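Local coordinates for protein citrinin polyketide synthase (Monascus purpureus, PDB 5MPT) that builds the polyketide keto-aldehyde precursor of the mycotoxin citrinin from malonyl-CoA units, the chain here being its C-methyltransferase (CMeT) domain with S-adenosyl-L-homocysteine bound, at residues Thr49-Cys52 with Val53-Val57; Glu86-Met89 with Asn90-Gly94; Tyr93-Leu96 with Glu97-Arg100; Phe149-Ile153 with Thr154-Asp158. All coordinates share one frame; numbering follows the deposited sequence.

Interaction 1: residues Thr49-Cys52 with Val53-Val57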
loop_
_atom_site.group_PDB
_atom_site.type_symbol
_atom_site.label_atom_id
_atom_site.label_comp_id
_atom_site.label_asym_id
_atom_site.label_seq_id
_atom_site.Cartn_x
_atom_site.Cartn_y
_atom_site.Cartn_z
ATOM N N THR A 49 11.744 9.723 -7.656
ATOM C CA THR A 49 10.997 10.961 -7.867
ATOM C C THR A 49 11.531 11.695 -9.084
ATOM O O THR A 49 10.752 12.235 -9.895
ATOM C CB THR A 49 11.088 11.852 -6.619
ATOM O OG1 THR A 49 10.504 11.179 -5.500
ATOM C CG2 THR A 49 10.354 13.181 -6.840
ATOM N N GLU A 50 12.847 11.684 -9.243
ATOM C CA GLU A 50 13.453 12.292 -10.424
ATOM C C GLU A 50 12.954 11.633 -11.707
ATOM O O GLU A 50 12.718 12.308 -12.718
ATOM C CB GLU A 50 14.964 12.194 -10.319
ATOM C CG GLU A 50 15.712 12.665 -11.556
ATOM C CD GLU A 50 17.199 12.576 -11.369
ATOM O OE1 GLU A 50 17.744 11.447 -11.382
ATOM O OE2 GLU A 50 17.812 13.638 -11.163
ATOM N N LEU A 51 12.868 10.308 -11.711
ATOM C CA LEU A 51 12.365 9.594 -12.874
ATOM C C LEU A 51 10.905 9.949 -13.146
ATOM O O LEU A 51 10.514 10.151 -14.300
ATOM C CB LEU A 51 12.543 8.093 -12.659
ATOM C CG LEU A 51 12.037 7.084 -13.689
ATOM C CD1 LEU A 51 12.734 7.317 -15.041
ATOM C CD2 LEU A 51 12.260 5.663 -13.179
ATOM N N CYS A 52 10.079 10.050 -12.102
ATOM C CA CYS A 52 8.696 10.465 -12.318
ATOM C C CYS A 52 8.631 11.845 -12.966
ATOM O O CYS A 52 7.865 12.079 -13.923
ATOM C CB CYS A 52 7.922 10.497 -11.009
ATOM S SG CYS A 52 7.691 8.925 -10.142
ATOM N N VAL A 53 9.388 12.786 -12.410
ATOM C CA VAL A 53 9.373 14.148 -12.925
ATOM C C VAL A 53 9.799 14.157 -14.381
ATOM O O VAL A 53 9.182 14.822 -15.207
ATOM C CB VAL A 53 10.263 15.051 -12.055
ATOM C CG1 VAL A 53 10.480 16.418 -12.734
ATOM C CG2 VAL A 53 9.623 15.197 -10.665
ATOM N N ALA A 54 10.853 13.410 -14.721
ATOM C CA ALA A 54 11.300 13.362 -16.112
ATOM C C ALA A 54 10.214 12.806 -17.015
ATOM O O ALA A 54 9.987 13.316 -18.120
ATOM C CB ALA A 54 12.564 12.517 -16.234
ATOM N N HIS A 55 9.520 11.770 -16.560
ATOM C CA HIS A 55 8.406 11.232 -17.332
ATOM C C HIS A 55 7.298 12.260 -17.501
ATOM O O HIS A 55 6.674 12.351 -18.562
ATOM C CB HIS A 55 7.838 10.003 -16.648
ATOM C CG HIS A 55 8.592 8.741 -16.880
ATOM N ND1 HIS A 55 8.825 8.219 -18.128
ATOM C CD2 HIS A 55 9.128 7.861 -16.002
ATOM C CE1 HIS A 55 9.466 7.072 -18.018
ATOM N NE2 HIS A 55 9.658 6.829 -16.731
ATOM N N ILE A 56 7.057 13.063 -16.471
ATOM C CA ILE A 56 6.025 14.090 -16.551
ATOM C C ILE A 56 6.414 15.149 -17.569
ATOM O O ILE A 56 5.609 15.550 -18.420
ATOM C CB ILE A 56 5.792 14.706 -15.158
ATOM C CG1 ILE A 56 5.133 13.699 -14.241
ATOM C CG2 ILE A 56 4.932 15.961 -15.278
ATOM C CD1 ILE A 56 5.320 14.006 -12.799
ATOM N N VAL A 57 7.677 15.590 -17.523
ATOM C CA VAL A 57 8.146 16.593 -18.459
ATOM C C VAL A 57 7.982 16.092 -19.893
ATOM O O VAL A 57 7.481 16.808 -20.770
ATOM C CB VAL A 57 9.608 16.963 -18.166
ATOM C CG1 VAL A 57 10.161 17.778 -19.323
ATOM C CG2 VAL A 57 9.718 17.767 -16.893
#
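Leu51 and His55, one helical turn apart, run side by side and point the same way, and theirs is the tight flank of this contact. The methyl CD1 of Leu51 comes to 3.5 Å from NE2 of His55, and CG of the leucine sits beside the same NE2-CD2 side of the imidazole. The first torsion of Leu51 sets CG anti to its own backbone N, whereas that of His55 (chi1 -81°) swings the ring back along the helix over the preceding turn. There CD2 of His55 lies 3.2 Å from Leu51 O, an oblique approach. NE2 is hydrogen-bonded to Ser143 OG, which helps to set the rotation of the imidazole. Both segments belong to helix 40-62, part of the helix-turn-helix family region; its alpha-helical character rests on a regular i to i+4 ladder: Val53 N to Thr49 O is 2.9 Å with an N-H...O angle of 167°, and Ile56 N to Cys52 O is 2.8 Å but more bent, at 149°. CG1 of Ile56 closes on Cys52 O at 3.2 Å, while Phe325 of helix 321-327 covers Cys52, His55 and Ile56. The other flank is looser. The side chains of Thr49 and Val53 come no closer than 4.4 Å, CG2 to CG2, although Val53 CG2 rests on Thr49 O; OG1 of Thr49 turns to Met45 O, and partly exposed Glu50 extends away, its side chain touching Met124.

Interaction 2: residues Glu86-Met89 with Asn90-Gly94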
loop_
_atom_site.group_PDB
_atom_site.type_symbol
_atom_site.label_atom_id
_atom_site.label_comp_id
_atom_site.label_asym_id
_atom_site.label_seq_id
_atom_site.Cartn_x
_atom_site.Cartn_y
_atom_site.Cartn_z
ATOM N N GLU A 86 -8.624 15.264 -12.619
ATOM C CA GLU A 86 -8.385 16.589 -12.046
ATOM C C GLU A 86 -7.582 16.528 -10.749
ATOM O O GLU A 86 -6.594 17.246 -10.601
ATOM C CB GLU A 86 -9.711 17.324 -11.812
ATOM C CG GLU A 86 -9.545 18.743 -11.256
ATOM C CD GLU A 86 -8.871 19.675 -12.230
ATOM O OE1 GLU A 86 -8.778 19.314 -13.426
ATOM O OE2 GLU A 86 -8.430 20.766 -11.799
ATOM N N ARG A 87 -8.021 15.725 -9.768
ATOM C CA ARG A 87 -7.317 15.683 -8.490
ATOM C C ARG A 87 -5.890 15.169 -8.666
ATOM O O ARG A 87 -4.938 15.718 -8.092
ATOM C CB ARG A 87 -8.106 14.821 -7.500
ATOM C CG ARG A 87 -9.442 15.474 -7.089
ATOM C CD ARG A 87 -10.331 14.520 -6.300
ATOM N NE ARG A 87 -10.829 13.466 -7.170
ATOM C CZ ARG A 87 -11.590 12.459 -6.775
ATOM N NH1 ARG A 87 -11.956 12.356 -5.499
ATOM N NH2 ARG A 87 -11.990 11.554 -7.656
ATOM N N PHE A 88 -5.735 14.091 -9.437
ATOM C CA PHE A 88 -4.410 13.579 -9.787
ATOM C C PHE A 88 -3.538 14.649 -10.438
ATOM O O PHE A 88 -2.372 14.840 -10.058
ATOM C CB PHE A 88 -4.599 12.379 -10.713
ATOM C CG PHE A 88 -3.331 11.714 -11.153
ATOM C CD1 PHE A 88 -2.333 11.397 -10.260
ATOM C CD2 PHE A 88 -3.164 11.372 -12.485
ATOM C CE1 PHE A 88 -1.195 10.757 -10.689
ATOM C CE2 PHE A 88 -2.045 10.735 -12.908
ATOM C CZ PHE A 88 -1.052 10.410 -11.995
ATOM N N MET A 89 -4.072 15.361 -11.435
ATOM C CA MET A 89 -3.203 16.288 -12.131
ATOM C C MET A 89 -2.816 17.461 -11.252
ATOM O O MET A 89 -1.739 18.031 -11.438
ATOM C CB MET A 89 -3.850 16.761 -13.433
ATOM C CG MET A 89 -3.912 15.626 -14.456
ATOM S SD MET A 89 -2.299 14.989 -14.919
ATOM C CE MET A 89 -1.533 16.461 -15.615
ATOM N N ASN A 90 -3.652 17.831 -10.285
ATOM C CA ASN A 90 -3.212 18.825 -9.310
ATOM C C ASN A 90 -2.044 18.297 -8.474
ATOM O O ASN A 90 -1.128 19.054 -8.122
ATOM C CB ASN A 90 -4.381 19.235 -8.420
ATOM C CG ASN A 90 -5.465 19.974 -9.186
ATOM O OD1 ASN A 90 -5.190 20.690 -10.157
ATOM N ND2 ASN A 90 -6.708 19.795 -8.759
ATOM N N LEU A 91 -2.045 16.999 -8.164
ATOM C CA LEU A 91 -0.900 16.386 -7.484
ATOM C C LEU A 91 0.322 16.359 -8.401
ATOM O O LEU A 91 1.445 16.635 -7.962
ATOM C CB LEU A 91 -1.266 14.979 -7.032
ATOM C CG LEU A 91 -0.368 14.153 -6.117
ATOM C CD1 LEU A 91 -1.267 13.171 -5.357
ATOM C CD2 LEU A 91 0.684 13.404 -6.913
ATOM N N ILE A 92 0.108 16.065 -9.689
ATOM C CA ILE A 92 1.196 16.049 -10.676
ATOM C C ILE A 92 1.847 17.423 -10.795
ATOM O O ILE A 92 3.083 17.548 -10.850
ATOM C CB ILE A 92 0.657 15.558 -12.033
ATOM C CG1 ILE A 92 0.330 14.057 -11.967
ATOM C CG2 ILE A 92 1.678 15.849 -13.159
ATOM C CD1 ILE A 92 1.570 13.164 -11.679
ATOM N N TYR A 93 1.028 18.470 -10.933
ATOM C CA TYR A 93 1.590 19.814 -10.992
ATOM C C TYR A 93 2.297 20.153 -9.695
ATOM O O TYR A 93 3.311 20.862 -9.693
ATOM C CB TYR A 93 0.506 20.845 -11.288
ATOM C CG TYR A 93 0.246 20.998 -12.750
ATOM C CD1 TYR A 93 1.079 21.779 -13.528
ATOM C CD2 TYR A 93 -0.812 20.355 -13.362
ATOM C CE1 TYR A 93 0.868 21.911 -14.860
ATOM C CE2 TYR A 93 -1.030 20.482 -14.690
ATOM C CZ TYR A 93 -0.188 21.261 -15.442
ATOM O OH TYR A 93 -0.417 21.394 -16.787
ATOM N N GLY A 94 1.740 19.699 -8.582
ATOM C CA GLY A 94 2.432 19.839 -7.314
ATOM C C GLY A 94 3.814 19.228 -7.340
ATOM O O GLY A 94 4.771 19.813 -6.821
#
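Asn90 meets Glu86 across the first turn of helix 86-98, an alpha-helix of the helix-turn-helix family region. Its backbone N bonds Glu86 O at 3.0 Å, and its amide plane stands 82° from the glutamate carboxylate. ND2 of Asn90 and OE2 of Glu86 remain 3.6 Å apart, too far for a firm bond, while the other carboxylate oxygen, OE1, is hydrogen-bonded to Tyr81 OH. The pair is therefore a loose polar edge on the exposed side of the helix.

Leu91 follows with a longer backbone bond, 3.2 Å from its N to Arg87 O. Its CB rests on Phe88 O, and its side chain reaches Asp324 of helix 321-327.

Ile92 carries the apolar part. Its N bonds Phe88 O at 2.8 Å, and its CG1 lies over one face of the Phe88 ring, 3.9 Å from the centroid and 14° off the normal, which meets the criterion for a CH-pi contact. CD1 of Ile92 lies nearer the rim, 3.8 Å from CE1 of Phe88. Placing CG anti to the phenylalanine N puts the ring face under this isoleucine. Met89, bent at both chi2 and chi3, crosses Ile92 with its SD 4.1 Å from CG1, the carbon that also covers the Phe88 ring.

Tyr93 has the straightest backbone bond of the four, 170° at the hydrogen to Met89 O. Its hydroxyl bonds Val79 N and its ring meets Phe60. The methyl CE of Met89 curls back to the ring, 4.2 Å from CE2 of Tyr93.

Interaction 3: residues Tyr93-Leu96 with Glu97-Arg100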
loop_
_atom_site.group_PDB
_atom_site.type_symbol
_atom_site.label_atom_id
_atom_site.label_comp_id
_atom_site.label_asym_id
_atom_site.label_seq_id
_atom_site.Cartn_x
_atom_site.Cartn_y
_atom_site.Cartn_z
ATOM N N TYR A 93 1.028 18.470 -10.933
ATOM C CA TYR A 93 1.590 19.814 -10.992
ATOM C C TYR A 93 2.297 20.153 -9.695
ATOM O O TYR A 93 3.311 20.862 -9.693
ATOM C CB TYR A 93 0.506 20.845 -11.288
ATOM C CG TYR A 93 0.246 20.998 -12.750
ATOM C CD1 TYR A 93 1.079 21.779 -13.528
ATOM C CD2 TYR A 93 -0.812 20.355 -13.362
ATOM C CE1 TYR A 93 0.868 21.911 -14.860
ATOM C CE2 TYR A 93 -1.030 20.482 -14.690
ATOM C CZ TYR A 93 -0.188 21.261 -15.442
ATOM O OH TYR A 93 -0.417 21.394 -16.787
ATOM N N GLY A 94 1.740 19.699 -8.582
ATOM C CA GLY A 94 2.432 19.839 -7.314
ATOM C C GLY A 94 3.814 19.228 -7.340
ATOM O O GLY A 94 4.771 19.813 -6.821
ATOM N N LEU A 95 3.944 18.032 -7.915
ATOM C CA LEU A 95 5.269 17.423 -7.955
ATOM C C LEU A 95 6.218 18.267 -8.793
ATOM O O LEU A 95 7.382 18.454 -8.431
ATOM C CB LEU A 95 5.216 15.997 -8.505
ATOM C CG LEU A 95 4.455 14.910 -7.758
ATOM C CD1 LEU A 95 4.623 13.618 -8.548
ATOM C CD2 LEU A 95 4.912 14.747 -6.295
ATOM N N LEU A 96 5.737 18.790 -9.922
ATOM C CA LEU A 96 6.603 19.617 -10.753
ATOM C C LEU A 96 7.033 20.864 -10.001
ATOM O O LEU A 96 8.167 21.337 -10.160
ATOM C CB LEU A 96 5.890 19.991 -12.050
ATOM C CG LEU A 96 5.723 18.880 -13.079
ATOM C CD1 LEU A 96 4.906 19.433 -14.243
ATOM C CD2 LEU A 96 7.054 18.384 -13.586
ATOM N N GLU A 97 6.133 21.423 -9.187
ATOM C CA GLU A 97 6.508 22.572 -8.372
ATOM C C GLU A 97 7.534 22.179 -7.317
ATOM O O GLU A 97 8.530 22.888 -7.117
ATOM C CB GLU A 97 5.273 23.199 -7.720
ATOM C CG GLU A 97 5.573 24.528 -7.022
ATOM C CD GLU A 97 4.330 25.250 -6.534
ATOM O OE1 GLU A 97 3.500 24.608 -5.847
ATOM O OE2 GLU A 97 4.190 26.460 -6.847
ATOM N N GLU A 98 7.332 21.042 -6.643
ATOM C CA GLU A 98 8.314 20.614 -5.652
ATOM C C GLU A 98 9.685 20.404 -6.281
ATOM O O GLU A 98 10.704 20.625 -5.619
ATOM C CB GLU A 98 7.850 19.332 -4.950
ATOM C CG GLU A 98 6.695 19.535 -3.975
ATOM C CD GLU A 98 6.126 18.215 -3.465
ATOM O OE1 GLU A 98 4.963 18.198 -3.002
ATOM O OE2 GLU A 98 6.840 17.190 -3.541
ATOM N N ALA A 99 9.730 19.967 -7.538
ATOM C CA ALA A 99 10.972 19.803 -8.273
ATOM C C ALA A 99 11.520 21.131 -8.763
ATOM O O ALA A 99 12.584 21.153 -9.392
ATOM C CB ALA A 99 10.757 18.867 -9.464
ATOM N N ARG A 100 10.800 22.223 -8.500
ATOM C CA ARG A 100 11.238 23.582 -8.804
ATOM C C ARG A 100 11.346 23.834 -10.305
ATOM O O ARG A 100 12.115 24.690 -10.741
ATOM C CB ARG A 100 12.558 23.903 -8.098
ATOM C CG ARG A 100 12.475 23.778 -6.570
ATOM C CD ARG A 100 11.318 24.587 -5.960
ATOM N NE ARG A 100 11.347 26.009 -6.327
ATOM C CZ ARG A 100 10.394 26.662 -6.993
ATOM N NH1 ARG A 100 9.282 26.052 -7.393
ATOM N NH2 ARG A 100 10.549 27.956 -7.256
#
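Glu98 N bonds Gly94 O at 2.8 Å, the shortest of the three backbone bonds that join Tyr93-Leu96 to Glu97-Arg100. Glu97 N to Tyr93 O and Ala99 N to Leu95 O, each 2.9 Å, complete the last turn of helix 86-98. Beyond them the chain turns out of the helix in a Schellman motif: Arg100 takes a positive phi of 66°, and its N closes on Glu97 O at 2.7 Å. The same carbonyl also accepts NH1 of Arg100, a longer bond of 3.3 Å that is nearly straight, and the two donors come from opposite faces of the carbonyl plane. Glu97 O lies in the guanidinium plane, only 3° out of it. The arginine curls back because its first three side-chain torsions all lie close to -60°, while NH2 forms a salt bridge with Asp103 and NH1 also makes a weak bond to Ile102 O.

Further out, Glu98 lays its CG against Gly94 O at 3.4 Å, and its OE2 comes no nearer than 4.2 Å to CD2 of Leu95, a marginal contact between obliquely crossing side chains. Glu97 takes a different first torsion, with CG anti to its backbone N, and OE2 bonds Ile104 N on strand 102-105. Leu96 faces helix 40-62, touching Val53, Ile56 and Phe60, and Ala99 also meets Val53.

Two bonds on Glu97 O satisfy this carbonyl at the helix end, where the regular i+4 pattern breaks off, and a cationic group at this C-terminal end is probably favourable to the helix dipole.

Interaction 4: residues Phe149-Ile153 with Thr154-Asp158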
loop_
_atom_site.group_PDB
_atom_site.type_symbol
_atom_site.label_atom_id
_atom_site.label_comp_id
_atom_site.label_asym_id
_atom_site.label_seq_id
_atom_site.Cartn_x
_atom_site.Cartn_y
_atom_site.Cartn_z
ATOM N N PHE A 149 2.474 8.164 -20.111
ATOM C CA PHE A 149 1.729 9.033 -19.206
ATOM C C PHE A 149 0.793 9.964 -19.956
ATOM O O PHE A 149 -0.356 10.154 -19.546
ATOM C CB PHE A 149 2.691 9.842 -18.339
ATOM C CG PHE A 149 2.021 10.529 -17.197
ATOM C CD1 PHE A 149 1.611 9.801 -16.102
ATOM C CD2 PHE A 149 1.816 11.891 -17.196
ATOM C CE1 PHE A 149 0.979 10.404 -15.047
ATOM C CE2 PHE A 149 1.181 12.511 -16.135
ATOM C CZ PHE A 149 0.789 11.752 -15.041
ATOM N N ALA A 150 1.261 10.571 -21.049
ATOM C CA ALA A 150 0.383 11.428 -21.836
ATOM C C ALA A 150 -0.787 10.626 -22.388
ATOM O O ALA A 150 -1.949 11.068 -22.328
ATOM C CB ALA A 150 1.180 12.112 -22.956
ATOM N N ASP A 151 -0.517 9.425 -22.907
ATOM C CA ASP A 151 -1.615 8.599 -23.404
ATOM C C ASP A 151 -2.621 8.265 -22.304
ATOM O O ASP A 151 -3.834 8.248 -22.560
ATOM C CB ASP A 151 -1.074 7.324 -24.047
ATOM C CG ASP A 151 -0.520 7.568 -25.420
ATOM O OD1 ASP A 151 -0.604 8.735 -25.867
ATOM O OD2 ASP A 151 -0.025 6.610 -26.048
ATOM N N CYS A 152 -2.149 7.980 -21.077
ATOM C CA CYS A 152 -3.062 7.641 -19.984
ATOM C C CYS A 152 -3.917 8.831 -19.571
ATOM O O CYS A 152 -5.137 8.707 -19.443
ATOM C CB CYS A 152 -2.295 7.108 -18.759
ATOM S SG CYS A 152 -1.659 5.469 -18.988
ATOM N N ILE A 153 -3.310 9.996 -19.338
ATOM C CA ILE A 153 -4.127 11.064 -18.792
ATOM C C ILE A 153 -5.119 11.595 -19.811
ATOM O O ILE A 153 -6.114 12.191 -19.406
ATOM C CB ILE A 153 -3.302 12.220 -18.219
ATOM C CG1 ILE A 153 -2.435 12.898 -19.256
ATOM C CG2 ILE A 153 -2.366 11.687 -17.043
ATOM C CD1 ILE A 153 -1.634 14.084 -18.692
ATOM N N THR A 154 -4.890 11.385 -21.118
ATOM C CA THR A 154 -5.867 11.793 -22.135
ATOM C C THR A 154 -6.858 10.698 -22.508
ATOM O O THR A 154 -7.832 10.983 -23.204
ATOM C CB THR A 154 -5.155 12.276 -23.395
ATOM O OG1 THR A 154 -4.349 11.237 -23.961
ATOM C CG2 THR A 154 -4.320 13.451 -23.066
ATOM N N GLY A 155 -6.677 9.472 -22.023
ATOM C CA GLY A 155 -7.598 8.398 -22.298
ATOM C C GLY A 155 -7.207 7.487 -23.438
ATOM O O GLY A 155 -7.929 6.523 -23.704
ATOM N N LYS A 156 -6.127 7.784 -24.160
ATOM C CA LYS A 156 -5.729 6.890 -25.245
ATOM C C LYS A 156 -5.288 5.534 -24.709
ATOM O O LYS A 156 -5.448 4.519 -25.392
ATOM C CB LYS A 156 -4.615 7.523 -26.075
ATOM C CG LYS A 156 -4.191 6.689 -27.259
ATOM C CD LYS A 156 -3.122 7.384 -28.062
ATOM C CE LYS A 156 -2.632 6.509 -29.188
ATOM N NZ LYS A 156 -1.560 7.204 -29.945
ATOM N N GLU A 157 -4.681 5.507 -23.527
ATOM C CA GLU A 157 -4.394 4.280 -22.799
ATOM C C GLU A 157 -5.032 4.388 -21.425
ATOM O O GLU A 157 -5.409 5.475 -20.977
ATOM C CB GLU A 157 -2.880 4.035 -22.641
ATOM C CG GLU A 157 -2.109 3.903 -23.938
ATOM C CD GLU A 157 -2.102 2.497 -24.487
ATOM O OE1 GLU A 157 -2.872 1.657 -23.978
ATOM O OE2 GLU A 157 -1.317 2.233 -25.425
ATOM N N ASP A 158 -5.154 3.249 -20.755
ATOM C CA ASP A 158 -5.691 3.190 -19.404
ATOM C C ASP A 158 -4.653 2.580 -18.462
ATOM O O ASP A 158 -4.088 1.515 -18.746
ATOM C CB ASP A 158 -6.994 2.389 -19.374
ATOM C CG ASP A 158 -7.566 2.296 -17.987
ATOM O OD1 ASP A 158 -8.195 3.277 -17.543
ATOM O OD2 ASP A 158 -7.333 1.273 -17.330
#
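Thr154 holds Ala150 O with two hydrogen bonds, from OG1 at 2.9 Å and from its backbone N at 3.2 Å, which reach the carbonyl from opposite faces of its plane. OG1 can do this because chi1 of 61° tucks it between the threonine's own N and carbonyl carbon. The remaining backbone bonds come from above the acceptor planes: Glu157 N to Asp151 O, at 3.0 Å, is straight at the hydrogen, and Gly155 N to Cys152 O is tilted 67° out. The Gly155 bond belongs to the Schellman motif that ends helix 149-154, with Gly155 at a positive phi of 97° and the chain wrapping back so that Glu157 lies beside the turn it has left. Cys152 CA adds a CA-H...O contact to Glu157 O (3.3 Å).

Among side chains, Asp151 and the fully extended Lys156 run alongside each other, CD of the lysine 3.6 Å from OD1 of the aspartate. Their charged ends, OD2 and NZ, are 4.2 Å apart, beyond a salt bridge. CG of Glu157 packs on CB of Asp151, also at 3.6 Å, and SG of Cys152 faces CB of Glu157. Asp158 is the N-cap of helix 159-164, its OD2 bonding Gln161 N.

Overall arrangement
From the N terminus, the four contacts come in series and none encloses another; each joins contiguous segments, so none closes a loop between distant parts of the chain, and packing between helices does the tying together. Interaction 1 lies within helix 40-62. Interactions 2 and 3 follow along helix 86-98 and share Tyr93 and Gly94; interaction 3 finishes that helix with a Schellman turn, and interaction 4 ends helix 149-154 with another. Helix 40-62 packs on helix 86-98 where Ile56 CG2 meets Leu96 CD1 at 3.6 Å. Helix 149-154 joins through Phe149, whose CE1 is 3.7 Å from Phe88 CZ, and through Ile153 on Met89. Interactions 1 and 4 do not touch, yet Phe325 contacts both.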